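Local coordinates for putative NAD(P)H nitroreductase MhqN (Bacillus subtilis, PDB 3BEM), which is a putative FMN-dependent NAD(P)H nitroreductase that may contribute to the breakdown and detoxification of aromatic compounds, at residues A14-T17 and H18-N21; G79-K82 and V83-S86; Y99-A102 and A103-E107; S150-M153 and F154-S157; A175-I179 and L180-D184. The protein carries 3 engineered substitutions. All coordinates share one frame; numbering follows the deposited sequence.

Contact 1 of 5, residues A14-T17 and H18-N21; sequences AEFT and HLVN
Phe-16 and Val-20, one helical turn apart, make a CH-pi contact. Methyl CG2 of Val-20 stands 3.7 Å from the centroid of the Phe-16 ring and 20° off its normal, hence over the face but shifted toward the CE2-CZ rim. The ring reaches this place because CG lies anti to the Phe-16 backbone N (chi1 -174°), which swings it along the helix toward Val-20. CD2 of Leu-19 approaches the same ring obliquely, 4.1 Å from Phe-16 CD1.

Thr-17 O is the one carbonyl here that takes two donors, both from Asn-21: N at 2.9 Å and ND2 at 3.0 Å. The side-chain bond lies in the plane of the Asn-21 amide but comes from above the Thr-17 carbonyl plane, 44° out of it; it fixes the rotation of that amide, whose ND2 also lies against Thr-17 CG2. Three further backbone bonds, from the amides of His-18, Leu-19 and Val-20, complete the turn.

Leu-19 packs on helix 136-161 of its own chain, whereas Phe-16 touches Ser-157 of the second subunit and Glu-15 OE1 is hydrogen-bonded to that subunit's His-12. This is i to i+4 pairing along an alpha-helix, here helix 12-22 at the dimer interface.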
# COMPACT_ATOMS: atom_id res chain seq x y z
N ALA B 14 16.72 -13.08 2.59
CA ALA B 14 16.77 -13.44 3.99
C ALA B 14 16.67 -12.19 4.85
O ALA B 14 15.96 -12.17 5.85
CB ALA B 14 18.06 -14.19 4.27
N GLU B 15 17.38 -11.12 4.47
CA GLU B 15 17.27 -9.87 5.23
C GLU B 15 15.86 -9.28 5.25
O GLU B 15 15.34 -8.88 6.29
CB GLU B 15 18.18 -8.83 4.62
CG GLU B 15 19.57 -8.99 5.09
CD GLU B 15 19.77 -8.36 6.48
OE1 GLU B 15 19.42 -7.16 6.67
OE2 GLU B 15 20.27 -9.08 7.38
N PHE B 16 15.23 -9.26 4.07
CA PHE B 16 13.90 -8.69 3.96
C PHE B 16 12.91 -9.54 4.77
O PHE B 16 12.00 -9.01 5.43
CB PHE B 16 13.48 -8.51 2.50
CG PHE B 16 12.18 -7.79 2.35
CD1 PHE B 16 12.01 -6.47 2.81
CD2 PHE B 16 11.07 -8.46 1.82
CE1 PHE B 16 10.81 -5.82 2.72
CE2 PHE B 16 9.82 -7.77 1.73
CZ PHE B 16 9.70 -6.47 2.16
N THR B 17 13.11 -10.86 4.72
CA THR B 17 12.22 -11.80 5.45
C THR B 17 12.27 -11.51 6.94
O THR B 17 11.24 -11.44 7.62
CB THR B 17 12.63 -13.24 5.15
OG1 THR B 17 12.36 -13.49 3.78
CG2 THR B 17 11.89 -14.24 6.01
N HIS B 18 13.48 -11.29 7.44
CA HIS B 18 13.61 -10.91 8.85
C HIS B 18 12.90 -9.58 9.18
O HIS B 18 12.18 -9.47 10.17
CB HIS B 18 15.08 -10.81 9.21
CG HIS B 18 15.30 -10.53 10.65
ND1 HIS B 18 15.00 -11.45 11.64
CD2 HIS B 18 15.75 -9.43 11.29
CE1 HIS B 18 15.27 -10.93 12.81
NE2 HIS B 18 15.73 -9.70 12.63
N LEU B 19 13.08 -8.58 8.33
CA LEU B 19 12.43 -7.28 8.53
C LEU B 19 10.92 -7.49 8.63
O LEU B 19 10.26 -6.94 9.54
CB LEU B 19 12.77 -6.30 7.36
CG LEU B 19 12.22 -4.88 7.52
CD1 LEU B 19 12.87 -4.12 8.67
CD2 LEU B 19 12.41 -4.14 6.21
N VAL B 20 10.35 -8.21 7.65
CA VAL B 20 8.90 -8.45 7.61
C VAL B 20 8.39 -9.25 8.83
O VAL B 20 7.35 -8.97 9.42
CB VAL B 20 8.52 -9.15 6.29
CG1 VAL B 20 7.07 -9.58 6.27
CG2 VAL B 20 8.85 -8.20 5.09
N ASN B 21 9.14 -10.28 9.19
CA ASN B 21 8.79 -11.05 10.39
C ASN B 21 8.84 -10.28 11.66
O ASN B 21 8.04 -10.53 12.56
CB ASN B 21 9.58 -12.35 10.44
CG ASN B 21 8.88 -13.39 9.67
OD1 ASN B 21 7.94 -13.97 10.19
ND2 ASN B 21 9.22 -13.55 8.38

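Contact 2 of 5, residues G79-K82 and V83-S86; sequences GQYK and VVSS. With FMN (flavin mononucleotide), chain G.
Tyr-81 and Val-84 meet where the FMN-binding loop of this nitroreductase turns into the short helix 82-85. Backbone bonds shape the turn. Tyr-81 O accepts from both Val-84 N (2.8 Å), above the carbonyl plane, and Ser-85 N (3.2 Å), which lies in that plane; Val-83 N binds Gln-80 O and Ser-86 N binds Lys-82 O.

Apolar contact is modest. CE1 of the Tyr-81 ring touches Val-84 CG1 at 3.8 Å, the two side chains nearly perpendicular, while CE2 on the other side of the ring lies near Ser-85 CB. Val-83 packs on Met-168 and on Leu-73 of helix 67-76.

Polar side chains reach the flavin. Gln-80 reads the pyrimidine end with both amide atoms: FMN N3 donates to Gln-80 OE1 at 2.9 Å (161° at the hydrogen), and Gln-80 NE2 donates to FMN O4 at 3.2 Å. This complementary pair fixes the amide's orientation. The chain of Lys-82 bends at chi3 (83°), which turns its amine toward the flavin carbonyl. The ammonium is also held by Ala-26 O, and its positive charge would probably polarise the carbonyl it meets: Lys-82 NZ donates a hydrogen bond to FMN O2 at 2.8 Å.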
# COMPACT_ATOMS: atom_id res chain seq x y z
N GLY B 79 -11.10 7.61 20.49
CA GLY B 79 -10.59 7.42 21.82
C GLY B 79 -9.33 6.59 22.02
O GLY B 79 -8.99 6.26 23.14
N GLN B 80 -8.61 6.28 20.96
CA GLN B 80 -7.46 5.41 21.06
C GLN B 80 -6.26 6.12 21.69
O GLN B 80 -5.66 7.04 21.14
CB GLN B 80 -7.10 4.86 19.70
CG GLN B 80 -8.19 3.99 19.09
CD GLN B 80 -7.72 3.34 17.81
OE1 GLN B 80 -6.85 2.47 17.84
NE2 GLN B 80 -8.24 3.82 16.66
N TYR B 81 -5.90 5.62 22.87
CA TYR B 81 -4.85 6.23 23.66
C TYR B 81 -3.48 6.20 23.02
O TYR B 81 -2.64 7.07 23.28
CB TYR B 81 -4.78 5.53 24.99
CG TYR B 81 -3.72 6.12 25.88
CD1 TYR B 81 -3.90 7.36 26.45
CD2 TYR B 81 -2.55 5.41 26.16
CE1 TYR B 81 -2.91 7.92 27.25
CE2 TYR B 81 -1.56 5.96 26.94
CZ TYR B 81 -1.76 7.22 27.48
OH TYR B 81 -0.78 7.74 28.31
N LYS B 82 -3.25 5.24 22.13
CA LYS B 82 -1.95 5.20 21.43
C LYS B 82 -1.61 6.50 20.64
O LYS B 82 -0.44 6.77 20.43
CB LYS B 82 -1.83 3.92 20.57
CG LYS B 82 -2.70 3.88 19.38
CD LYS B 82 -2.57 2.50 18.61
CE LYS B 82 -3.42 1.46 19.19
NZ LYS B 82 -3.04 0.22 18.55
N VAL B 83 -2.60 7.30 20.24
CA VAL B 83 -2.32 8.61 19.65
C VAL B 83 -1.54 9.49 20.64
O VAL B 83 -0.63 10.23 20.24
CB VAL B 83 -3.61 9.31 19.15
CG1 VAL B 83 -3.40 10.79 18.94
CG2 VAL B 83 -4.10 8.69 17.86
N VAL B 84 -1.89 9.39 21.93
CA VAL B 84 -1.21 10.17 23.00
C VAL B 84 0.17 9.62 23.36
O VAL B 84 1.14 10.39 23.46
CB VAL B 84 -2.15 10.25 24.24
CG1 VAL B 84 -1.48 10.93 25.46
CG2 VAL B 84 -3.44 10.97 23.83
N SER B 85 0.27 8.30 23.53
CA SER B 85 1.53 7.68 23.98
C SER B 85 2.58 7.60 22.87
O SER B 85 3.76 7.49 23.15
CB SER B 85 1.29 6.28 24.52
OG SER B 85 0.65 5.48 23.53
N SER B 86 2.14 7.58 21.61
CA SER B 86 3.06 7.57 20.48
C SER B 86 4.10 8.68 20.47
O SER B 86 3.90 9.75 21.06
CB SER B 86 2.29 7.68 19.15
OG SER B 86 1.60 8.92 19.02
N1 FMN G . -4.99 -1.07 14.88
C2 FMN G . -5.55 -0.33 15.89
O2 FMN G . -5.20 -0.60 17.05
N3 FMN G . -6.44 0.68 15.63
C4 FMN G . -6.87 0.96 14.34
O4 FMN G . -7.58 1.97 14.16
C4A FMN G . -6.30 0.21 13.31
N5 FMN G . -6.70 0.43 11.99
C5A FMN G . -6.03 -0.26 10.99
C6 FMN G . -6.34 0.07 9.66
C7 FMN G . -5.67 -0.59 8.62
C7M FMN G . -5.81 -0.00 7.22
C8 FMN G . -4.72 -1.57 8.88
C8M FMN G . -3.73 -1.97 7.79
C9 FMN G . -4.44 -1.93 10.20
C9A FMN G . -5.07 -1.25 11.25
N10 FMN G . -4.76 -1.57 12.59
C10 FMN G . -5.35 -0.80 13.58
C1' FMN G . -3.86 -2.72 12.89
C2' FMN G . -4.43 -4.11 12.60
O2' FMN G . -5.28 -4.47 13.67
C3' FMN G . -3.26 -5.07 12.48
O3' FMN G . -2.48 -4.66 11.32
C4' FMN G . -3.66 -6.55 12.43
O4' FMN G . -4.32 -6.91 13.66
C5' FMN G . -2.39 -7.42 12.22
O5' FMN G . -1.40 -7.22 13.26
P FMN G . 0.14 -7.34 12.82
O1P FMN G . 0.34 -8.72 12.28
O2P FMN G . 0.20 -6.26 11.80
O3P FMN G . 0.96 -7.08 14.06

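Contact 3 of 5, residues Y99-A102 and A103-E107; sequences YQQA and ADIYE
Two waters link Gln-100 O to Ala-103 N and Asp-104 N, bridging the residues that lead into helix 102-111. Tyr-99, first in the segment, accepts the Ala-102 amide at its carbonyl within the 3-10 turn 99-101, and its phenol bonds Lys-139 outside the contact. At Gln-100 the carbonyl takes hydrogen bonds from both waters. Water 1 gives it a weak bond and accepts from Ala-103 N at 2.8 Å. Water 2 lies 2.8 Å from Gln-100 O, accepts from Asp-104 N and donates a weak bond to Asp-104 OD2. Solvent thus serves two amides of the first helical turn.

Gln-101 holds the N-cap position, and its carbonyl begins the alpha-helical i to i+4 bonding: Ile-105 N donates to Gln-101 O at 2.9 Å. The Ile-105 side chain folds back over the same residue. With CG1 beside its backbone N (chi1 -66°), Ile-105 brings CG1 to 3.2 Å from Gln-101 O and CD1 to 4.1 Å from Gln-101 CB. This flank faces the second subunit, whose Lys-209 packs on Ile-105 and makes a weak hydrogen bond to Gln-101 OE1.

Ala-102 meets Tyr-106 twice. Tyr-106 N donates to Ala-102 O at 2.9 Å, and that oxygen also sits over one face of the Tyr-106 ring, 3.3 Å above its plane and offset to the rim. Beside it, Ala-102 CB touches Tyr-106 CE2 at 3.8 Å. The far end of the ring is tied down elsewhere, its hydroxyl hydrogen-bonded to Phe-54 O and Thr-127 OG1.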
# COMPACT_ATOMS: atom_id res chain seq x y z
N TYR B 99 -3.64 14.78 -10.34
CA TYR B 99 -3.37 14.82 -11.74
C TYR B 99 -3.11 16.22 -12.26
O TYR B 99 -2.46 16.40 -13.29
CB TYR B 99 -4.53 14.20 -12.50
CG TYR B 99 -5.80 15.00 -12.43
CD1 TYR B 99 -6.68 14.84 -11.35
CD2 TYR B 99 -6.12 15.93 -13.40
CE1 TYR B 99 -7.84 15.57 -11.28
CE2 TYR B 99 -7.29 16.67 -13.32
CZ TYR B 99 -8.14 16.47 -12.25
OH TYR B 99 -9.28 17.21 -12.17
N GLN B 100 -3.62 17.22 -11.55
CA GLN B 100 -3.36 18.64 -11.90
C GLN B 100 -1.91 19.04 -11.85
O GLN B 100 -1.54 20.07 -12.40
CB GLN B 100 -4.17 19.60 -11.02
CG GLN B 100 -5.65 19.53 -11.33
CD GLN B 100 -6.57 20.22 -10.30
OE1 GLN B 100 -7.79 20.23 -10.48
NE2 GLN B 100 -6.00 20.77 -9.23
N GLN B 101 -1.07 18.26 -11.18
CA GLN B 101 0.36 18.59 -11.16
C GLN B 101 1.16 17.86 -12.23
O GLN B 101 2.37 17.88 -12.21
CB GLN B 101 0.98 18.28 -9.81
CG GLN B 101 0.30 18.90 -8.62
CD GLN B 101 1.04 18.60 -7.32
OE1 GLN B 101 2.26 18.40 -7.32
NE2 GLN B 101 0.30 18.56 -6.21
N ALA B 102 0.49 17.16 -13.14
CA ALA B 102 1.22 16.50 -14.24
C ALA B 102 2.12 17.49 -15.01
O ALA B 102 3.29 17.21 -15.24
CB ALA B 102 0.23 15.81 -15.21
N ALA B 103 1.59 18.63 -15.38
CA ALA B 103 2.36 19.62 -16.16
C ALA B 103 3.64 20.00 -15.42
O ALA B 103 4.69 20.08 -16.04
CB ALA B 103 1.53 20.83 -16.45
N ASP B 104 3.56 20.25 -14.11
CA ASP B 104 4.76 20.57 -13.35
C ASP B 104 5.69 19.40 -13.16
O ASP B 104 6.90 19.54 -13.29
CB ASP B 104 4.38 21.12 -11.96
CG ASP B 104 3.72 22.50 -12.03
OD1 ASP B 104 4.17 23.38 -12.81
OD2 ASP B 104 2.72 22.69 -11.29
N ILE B 105 5.14 18.23 -12.84
CA ILE B 105 5.98 17.05 -12.60
C ILE B 105 6.79 16.64 -13.84
O ILE B 105 7.98 16.30 -13.71
CB ILE B 105 5.14 15.89 -12.06
CG1 ILE B 105 4.62 16.28 -10.67
CG2 ILE B 105 5.98 14.56 -12.06
CD1 ILE B 105 3.69 15.25 -10.01
N TYR B 106 6.19 16.76 -15.02
CA TYR B 106 6.79 16.27 -16.26
C TYR B 106 7.67 17.33 -16.95
O TYR B 106 8.37 17.04 -17.90
CB TYR B 106 5.74 15.80 -17.26
CG TYR B 106 4.81 14.72 -16.77
CD1 TYR B 106 5.17 13.90 -15.69
CD2 TYR B 106 3.61 14.48 -17.40
CE1 TYR B 106 4.29 12.92 -15.21
CE2 TYR B 106 2.76 13.54 -16.95
CZ TYR B 106 3.10 12.75 -15.86
OH TYR B 106 2.20 11.77 -15.43
N GLU B 107 7.67 18.54 -16.42
CA GLU B 107 8.33 19.67 -17.10
C GLU B 107 9.83 19.48 -17.27
O GLU B 107 10.39 19.85 -18.29
CB GLU B 107 8.03 20.95 -16.36
CG GLU B 107 8.20 22.15 -17.24
CD GLU B 107 7.50 23.40 -16.73
OE1 GLU B 107 7.00 23.39 -15.59
OE2 GLU B 107 7.47 24.40 -17.49
O HOH W 1 -1.22 18.99 -15.26
O HOH W 2 0.95 21.27 -12.85

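Contact 4 of 5, residues S150-M153 and F154-S157; sequences SAMM and FMLS
Two buried turns of the long central helix 136-161 bring Met-152 and Met-153 against Leu-156 and Ser-157, each pair one turn apart. Met-152, present as selenomethionine, leaves the backbone with CG anti to N (chi1 -176°) and then bends at chi2 and chi3, which returns its methyl along the helix. CE of Met-152 reaches CG of Leu-156 at 3.8 Å, the side chains lying at a slant, and CB of Met-155 at 4.1 Å. Met-155, also a selenomethionine, bends its own methyl back in the other direction: its CE comes to rest 3.6 Å from Ala-151 O.

Met-153 O is gripped by two donors of one residue. Ser-157 N lies at 2.9 Å and Ser-157 OG at 2.8 Å, and they approach from opposite faces of the carbonyl plane, the hydroxyl 39° out of it. The serine's OG stands beside its own backbone N (chi1 -59°), which points it back at this carbonyl. With an alanine here the hydroxyl bond is gone, and Met-153 O would probably lose its grip on the face the hydroxyl reaches, while Phe-16 of the second subunit would have less to pack on. Regular backbone bonds from Phe-154 N to Ser-150 O (2.8 Å), Met-155 N to Ala-151 O and Leu-156 N to Met-152 O keep the helix continuous.

Phe-154 faces inward, meeting the ring of Phe-44 and strand 186-195, while Leu-156 and Ser-157 pack on Phe-16 of the second subunit. A long helix lying between its own sheet and the partner chain is characteristic of the dimeric nitroreductase fold.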
# COMPACT_ATOMS: atom_id res chain seq x y z
N SER B 150 2.25 4.07 -0.46
CA SER B 150 3.22 4.93 0.21
C SER B 150 3.29 4.57 1.70
O SER B 150 4.37 4.44 2.27
CB SER B 150 2.79 6.40 0.03
OG SER B 150 3.76 7.26 0.56
N ALA B 151 2.12 4.37 2.31
CA ALA B 151 2.05 4.08 3.74
C ALA B 151 2.77 2.78 4.07
O ALA B 151 3.39 2.65 5.12
CB ALA B 151 0.59 4.03 4.16
N MSE B 152 2.63 1.75 3.23
CA MSE B 152 3.31 0.50 3.48
C MSE B 152 4.82 0.68 3.44
O MSE B 152 5.57 0.14 4.26
CB MSE B 152 2.87 -0.56 2.50
CG MSE B 152 3.44 -1.92 2.71
SE MSE B 152 2.62 -2.89 4.22
CE MSE B 152 3.95 -2.63 5.60
N MSE B 153 5.28 1.47 2.46
CA MSE B 153 6.68 1.83 2.37
C MSE B 153 7.13 2.58 3.63
O MSE B 153 8.22 2.31 4.17
CB MSE B 153 6.98 2.63 1.09
CG MSE B 153 8.40 3.09 1.01
SE MSE B 153 9.56 1.69 0.55
CE MSE B 153 9.29 1.69 -1.47
N PHE B 154 6.31 3.51 4.11
CA PHE B 154 6.65 4.21 5.37
C PHE B 154 6.86 3.22 6.53
O PHE B 154 7.84 3.31 7.26
CB PHE B 154 5.61 5.26 5.77
CG PHE B 154 5.98 5.96 7.07
CD1 PHE B 154 6.96 6.95 7.08
CD2 PHE B 154 5.51 5.49 8.28
CE1 PHE B 154 7.37 7.50 8.26
CE2 PHE B 154 5.94 6.04 9.47
CZ PHE B 154 6.87 7.06 9.45
N MSE B 155 5.91 2.33 6.72
CA MSE B 155 5.96 1.39 7.83
C MSE B 155 7.21 0.48 7.76
O MSE B 155 7.80 0.20 8.79
CB MSE B 155 4.62 0.65 7.97
CG MSE B 155 3.54 1.56 8.39
SE MSE B 155 1.95 0.47 8.76
CE MSE B 155 1.23 0.40 6.93
N LEU B 156 7.56 -0.03 6.57
CA LEU B 156 8.77 -0.85 6.42
C LEU B 156 10.05 -0.03 6.64
O LEU B 156 10.99 -0.54 7.25
CB LEU B 156 8.79 -1.57 5.10
CG LEU B 156 7.74 -2.71 5.04
CD1 LEU B 156 7.54 -3.04 3.55
CD2 LEU B 156 8.13 -3.93 5.92
N SER B 157 10.04 1.24 6.20
CA SER B 157 11.16 2.15 6.50
C SER B 157 11.34 2.35 8.02
O SER B 157 12.42 2.28 8.56
CB SER B 157 10.95 3.50 5.81
OG SER B 157 10.84 3.36 4.39

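Contact 5 of 5, residues A175-I179 and L180-D184; sequences AVKRI and LNIDD
Helix 173-180 ends in a Schellman-like C-cap: Asn-181 takes positive phi (56°), and Ile-182 N closes the 6-to-1 bond to Lys-177 O at 3.1 Å, the donor in the carbonyl plane and on a lone pair. Two residues earlier, Leu-180 N still makes a helical bond to Val-176 O. The chain then leads to strand 186-195 of the antiparallel sheet.

Val-176 and Leu-180 run alongside each other in the same direction, with Val-176 CG1 to Leu-180 CD1 at 3.9 Å. The other branch of the leucine, CD2, reaches Ile-179 CG2 at 4.0 Å. Both Val-176 and Leu-180 rest on Leu-91 of strand 88-95, and Leu-180 also meets Met-218 of the second subunit. A glycine in place of Leu-180 would probably open a gap beside Val-176 CG1 and leave Leu-91 and that Met-218 with less to pack on.

Lys-177 passes nearly perpendicular to Ile-182, its CD against Ile-182 CG2 at 3.5 Å. Bends at chi2 (-133°) and chi3 carry the amine past the isoleucine toward the following loop. Its stronger partner is Phe-186 O; closer along the loop, Lys-177 NZ makes a weak hydrogen bond to Asp-183 O at 3.3 Å.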
# COMPACT_ATOMS: atom_id res chain seq x y z
N ALA B 175 -13.41 15.11 11.53
CA ALA B 175 -12.88 15.71 12.74
C ALA B 175 -11.38 15.99 12.62
O ALA B 175 -10.88 17.07 13.05
CB ALA B 175 -13.18 14.81 13.92
N VAL B 176 -10.65 15.01 12.10
CA VAL B 176 -9.22 15.16 11.90
C VAL B 176 -8.96 16.31 10.97
O VAL B 176 -8.06 17.12 11.19
CB VAL B 176 -8.58 13.84 11.35
CG1 VAL B 176 -7.14 14.09 10.88
CG2 VAL B 176 -8.66 12.73 12.44
N LYS B 177 -9.75 16.41 9.89
CA LYS B 177 -9.51 17.52 8.95
C LYS B 177 -9.77 18.86 9.64
O LYS B 177 -9.02 19.85 9.41
CB LYS B 177 -10.34 17.39 7.67
CG LYS B 177 -9.93 16.23 6.78
CD LYS B 177 -9.78 16.58 5.30
CE LYS B 177 -11.01 16.29 4.49
NZ LYS B 177 -10.73 16.51 3.02
N ARG B 178 -10.81 18.95 10.47
CA ARG B 178 -11.08 20.22 11.16
C ARG B 178 -9.97 20.55 12.16
O ARG B 178 -9.57 21.69 12.30
CB ARG B 178 -12.37 20.18 11.96
CG ARG B 178 -13.60 20.21 11.17
CD ARG B 178 -14.78 20.56 12.06
NE ARG B 178 -14.99 19.55 13.09
CZ ARG B 178 -15.58 18.37 12.88
NH1 ARG B 178 -16.07 18.04 11.69
NH2 ARG B 178 -15.72 17.52 13.89
N ILE B 179 -9.52 19.56 12.91
CA ILE B 179 -8.49 19.81 13.90
C ILE B 179 -7.18 20.23 13.28
O ILE B 179 -6.50 21.10 13.82
CB ILE B 179 -8.26 18.57 14.80
CG1 ILE B 179 -9.49 18.28 15.64
CG2 ILE B 179 -7.05 18.72 15.70
CD1 ILE B 179 -9.50 16.85 16.12
N LEU B 180 -6.81 19.61 12.17
CA LEU B 180 -5.50 19.84 11.53
C LEU B 180 -5.55 20.79 10.36
O LEU B 180 -4.53 20.99 9.72
CB LEU B 180 -4.88 18.51 11.09
CG LEU B 180 -4.65 17.52 12.24
CD1 LEU B 180 -4.03 16.22 11.68
CD2 LEU B 180 -3.83 18.10 13.41
N ASN B 181 -6.71 21.35 10.04
CA ASN B 181 -6.85 22.25 8.92
C ASN B 181 -6.41 21.67 7.58
O ASN B 181 -5.60 22.26 6.85
CB ASN B 181 -6.10 23.55 9.23
CG ASN B 181 -6.39 24.65 8.23
OD1 ASN B 181 -7.48 24.70 7.66
ND2 ASN B 181 -5.40 25.53 8.00
N ILE B 182 -6.97 20.53 7.22
CA ILE B 182 -6.60 19.86 6.00
C ILE B 182 -7.58 20.23 4.90
O ILE B 182 -8.78 20.14 5.09
CB ILE B 182 -6.55 18.31 6.22
CG1 ILE B 182 -5.36 17.94 7.17
CG2 ILE B 182 -6.43 17.56 4.87
CD1 ILE B 182 -5.49 16.59 7.79
N ASP B 183 -7.06 20.65 3.72
CA ASP B 183 -7.92 21.10 2.61
C ASP B 183 -8.81 19.98 2.07
O ASP B 183 -8.46 18.79 2.19
CB ASP B 183 -7.04 21.59 1.44
CG ASP B 183 -6.52 23.01 1.63
OD1 ASP B 183 -7.34 23.94 1.86
OD2 ASP B 183 -5.28 23.19 1.50
N ASP B 184 -9.91 20.36 1.41
CA ASP B 184 -10.90 19.42 0.89
C ASP B 184 -10.37 18.46 -0.15
O ASP B 184 -10.91 17.35 -0.29
CB ASP B 184 -12.13 20.12 0.28
CG ASP B 184 -13.11 19.12 -0.43
OD1 ASP B 184 -13.74 18.26 0.26
OD2 ASP B 184 -13.25 19.18 -1.69

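In the fold
Contacts 1 and 4 are the pair that touch: their centres are 14 Å apart, and Leu-19 CD2 of contact 1 lies 4.0 Å from Leu-156 O of contact 4, joining the N-terminal helix to the central one. Contact 2 alone bonds FMN directly. Contact 4 comes near the cofactor, the Met-155 side chain being about 6 Å from a bound FMN, and the Tyr-106 side chain of contact 3 about 7 Å. Contact 5 is nearest contact 2, about 8 Å between closest atoms. Contacts 2 and 3 lie on opposite sides of the chain's centre, their own centres 38 Å apart. Contacts 1, 3 and 4, and contact 5 through Leu-180, touch the second subunit; contact 2 does not.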